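Local coordinates for uncharacterized protein (Bacillus subtilis, PDB 5DQV) that acts as a metal-dependent nucleotide pyrophosphohydrolase built on an HD domain, probably splitting nucleoside triphosphates into monophosphate and pyrophosphate, at residues 37-42 with 62-67. Numbering follows the deposited sequence.
With NI (nickel (II) ion), chain C.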
loop_
_atom_site.group_PDB
_atom_site.type_symbol
_atom_site.label_atom_id
_atom_site.label_comp_id
_atom_site.label_asym_id
_atom_site.label_seq_id
_atom_site.Cartn_x
_atom_site.Cartn_y
_atom_site.Cartn_z
ATOM N N SER A 37 -12.088 -5.766 13.492
ATOM C CA SER A 37 -12.301 -7.215 13.557
ATOM C C SER A 37 -10.993 -7.973 13.734
ATOM O O SER A 37 -10.889 -8.922 14.552
ATOM C CB SER A 37 -13.076 -7.698 12.320
ATOM O OG SER A 37 -13.053 -9.136 12.228
ATOM N N ARG A 38 -9.961 -7.548 13.001
ATOM C CA ARG A 38 -8.657 -8.195 13.105
ATOM C C ARG A 38 -8.077 -7.983 14.502
ATOM O O ARG A 38 -7.495 -8.902 15.114
ATOM C CB ARG A 38 -7.660 -7.672 12.030
ATOM C CG ARG A 38 -7.999 -8.025 10.602
ATOM C CD ARG A 38 -6.890 -7.671 9.613
ATOM N NE ARG A 38 -6.511 -6.262 9.696
ATOM C CZ ARG A 38 -6.987 -5.272 8.973
ATOM N NH1 ARG A 38 -7.964 -5.449 8.116
ATOM N NH2 ARG A 38 -6.544 -4.054 9.185
ATOM N N VAL A 39 -8.172 -6.754 14.995
ATOM C CA VAL A 39 -7.642 -6.443 16.317
ATOM C C VAL A 39 -8.346 -7.210 17.426
ATOM O O VAL A 39 -7.673 -7.744 18.296
ATOM C CB VAL A 39 -7.600 -4.954 16.586
ATOM C CG1 VAL A 39 -7.259 -4.680 18.074
ATOM C CG2 VAL A 39 -6.691 -4.310 15.629
ATOM N N ALA A 40 -9.690 -7.352 17.346
ATOM C CA ALA A 40 -10.414 -8.139 18.300
ATOM C C ALA A 40 -9.996 -9.624 18.288
ATOM O O ALA A 40 -9.719 -10.184 19.364
ATOM C CB ALA A 40 -11.914 -8.000 18.112
ATOM N N ASP A 41 -9.809 -10.216 17.112
ATOM C CA ASP A 41 -9.362 -11.622 17.047
ATOM C C ASP A 41 -7.954 -11.788 17.633
ATOM O O ASP A 41 -7.660 -12.702 18.403
ATOM C CB ASP A 41 -9.343 -12.151 15.586
ATOM C CG ASP A 41 -10.695 -12.331 15.031
ATOM O OD1 ASP A 41 -11.679 -12.214 15.795
ATOM O OD2 ASP A 41 -10.781 -12.554 13.812
ATOM N N LEU A 42 -7.074 -10.876 17.278
ATOM C CA LEU A 42 -5.692 -10.910 17.789
ATOM C C LEU A 42 -5.676 -10.705 19.305
ATOM O O LEU A 42 -4.978 -11.389 20.027
ATOM C CB LEU A 42 -4.878 -9.799 17.103
ATOM C CG LEU A 42 -3.535 -9.956 16.411
ATOM C CD1 LEU A 42 -3.134 -11.410 16.014
ATOM C CD2 LEU A 42 -3.572 -8.981 15.195
ATOM N N LEU A 62 -13.073 -4.104 20.574
ATOM C CA LEU A 62 -14.162 -3.745 19.636
ATOM C C LEU A 62 -14.413 -2.242 19.628
ATOM O O LEU A 62 -14.653 -1.677 18.573
ATOM C CB LEU A 62 -15.408 -4.509 19.959
ATOM C CG LEU A 62 -15.376 -6.002 19.595
ATOM C CD1 LEU A 62 -16.575 -6.718 20.235
ATOM C CD2 LEU A 62 -15.333 -6.184 18.019
ATOM N N VAL A 63 -14.342 -1.578 20.788
ATOM C CA VAL A 63 -14.673 -0.131 20.843
ATOM C C VAL A 63 -13.473 0.786 20.863
ATOM O O VAL A 63 -13.650 2.009 20.917
ATOM C CB VAL A 63 -15.637 0.200 22.027
ATOM C CG1 VAL A 63 -16.932 -0.697 21.926
ATOM C CG2 VAL A 63 -14.901 -0.006 23.415
ATOM N N HIS A 64 -12.266 0.216 20.714
ATOM C CA HIS A 64 -11.015 0.955 20.967
ATOM C C HIS A 64 -10.875 2.182 20.064
ATOM O O HIS A 64 -10.277 3.177 20.488
ATOM C CB HIS A 64 -9.768 0.005 20.897
ATOM C CG HIS A 64 -9.137 -0.139 19.540
ATOM N ND1 HIS A 64 -9.532 -1.094 18.628
ATOM C CD2 HIS A 64 -8.093 0.522 18.960
ATOM C CE1 HIS A 64 -8.815 -0.979 17.517
ATOM N NE2 HIS A 64 -7.930 -0.001 17.692
ATOM N N ASP A 65 -11.475 2.147 18.876
ATOM C CA ASP A 65 -11.322 3.212 17.879
ATOM C C ASP A 65 -12.454 4.239 17.859
ATOM O O ASP A 65 -12.363 5.230 17.089
ATOM C CB ASP A 65 -11.413 2.617 16.446
ATOM C CG ASP A 65 -10.088 2.321 15.814
ATOM O OD1 ASP A 65 -9.004 2.327 16.483
ATOM O OD2 ASP A 65 -10.168 2.032 14.585
ATOM N N LEU A 66 -13.555 3.988 18.574
ATOM C CA LEU A 66 -14.796 4.705 18.300
ATOM C C LEU A 66 -14.628 6.176 18.728
ATOM O O LEU A 66 -15.313 7.027 18.207
ATOM C CB LEU A 66 -15.989 4.098 19.021
ATOM C CG LEU A 66 -16.506 2.715 18.579
ATOM C CD1 LEU A 66 -17.661 2.374 19.452
ATOM C CD2 LEU A 66 -16.905 2.725 17.092
ATOM N N ILE A 67 -13.737 6.411 19.679
ATOM C CA ILE A 67 -13.479 7.751 20.200
ATOM C C ILE A 67 -12.235 8.425 19.625
ATOM O O ILE A 67 -11.885 9.524 20.031
ATOM C CB ILE A 67 -13.405 7.746 21.733
ATOM C CG1 ILE A 67 -12.159 7.019 22.274
ATOM C CG2 ILE A 67 -14.651 7.087 22.304
ATOM C CD1 ILE A 67 -11.882 7.308 23.803
HETATM NI NI NI C . -6.822 0.570 16.132
#
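H64, whose NE2 binds nickel at 2.0 Å, rests its ring against a methyl group of V39: a metal ligand and an apolar side chain meet here. H64 and D65 are the HD pair of the HD-domain metal site, which H35 and D130 complete; H35 NE2 and D130 OD1 bind the same ion. V39 sends CG1 to CE1 of H64, 4.1 Å away, and the two side chains cross at about a right angle, the methyl coming obliquely to the ring. With chi1 of V39 at 171°, CG1 lies opposite the backbone N, and this is the methyl that meets the ring. On H64, CG sits between the backbone N and the carbonyl carbon (chi1 90°), a setting from which the ring reaches the nickel through NE2 and A61 O, by a hydrogen bond, through ND1; it is held from both its nitrogens. D65 CG lies 3.6 Å above the plane of the H64 ring, offset toward the rim. D65 OD1 is 2.8 Å from the nickel, well beyond the H64 bond length. Two residues before H64, L62, on helix 54-63, packs against helix 33-50, where it also touches W33 and I36; L62 CD2 meets A40 CB at 3.9 Å.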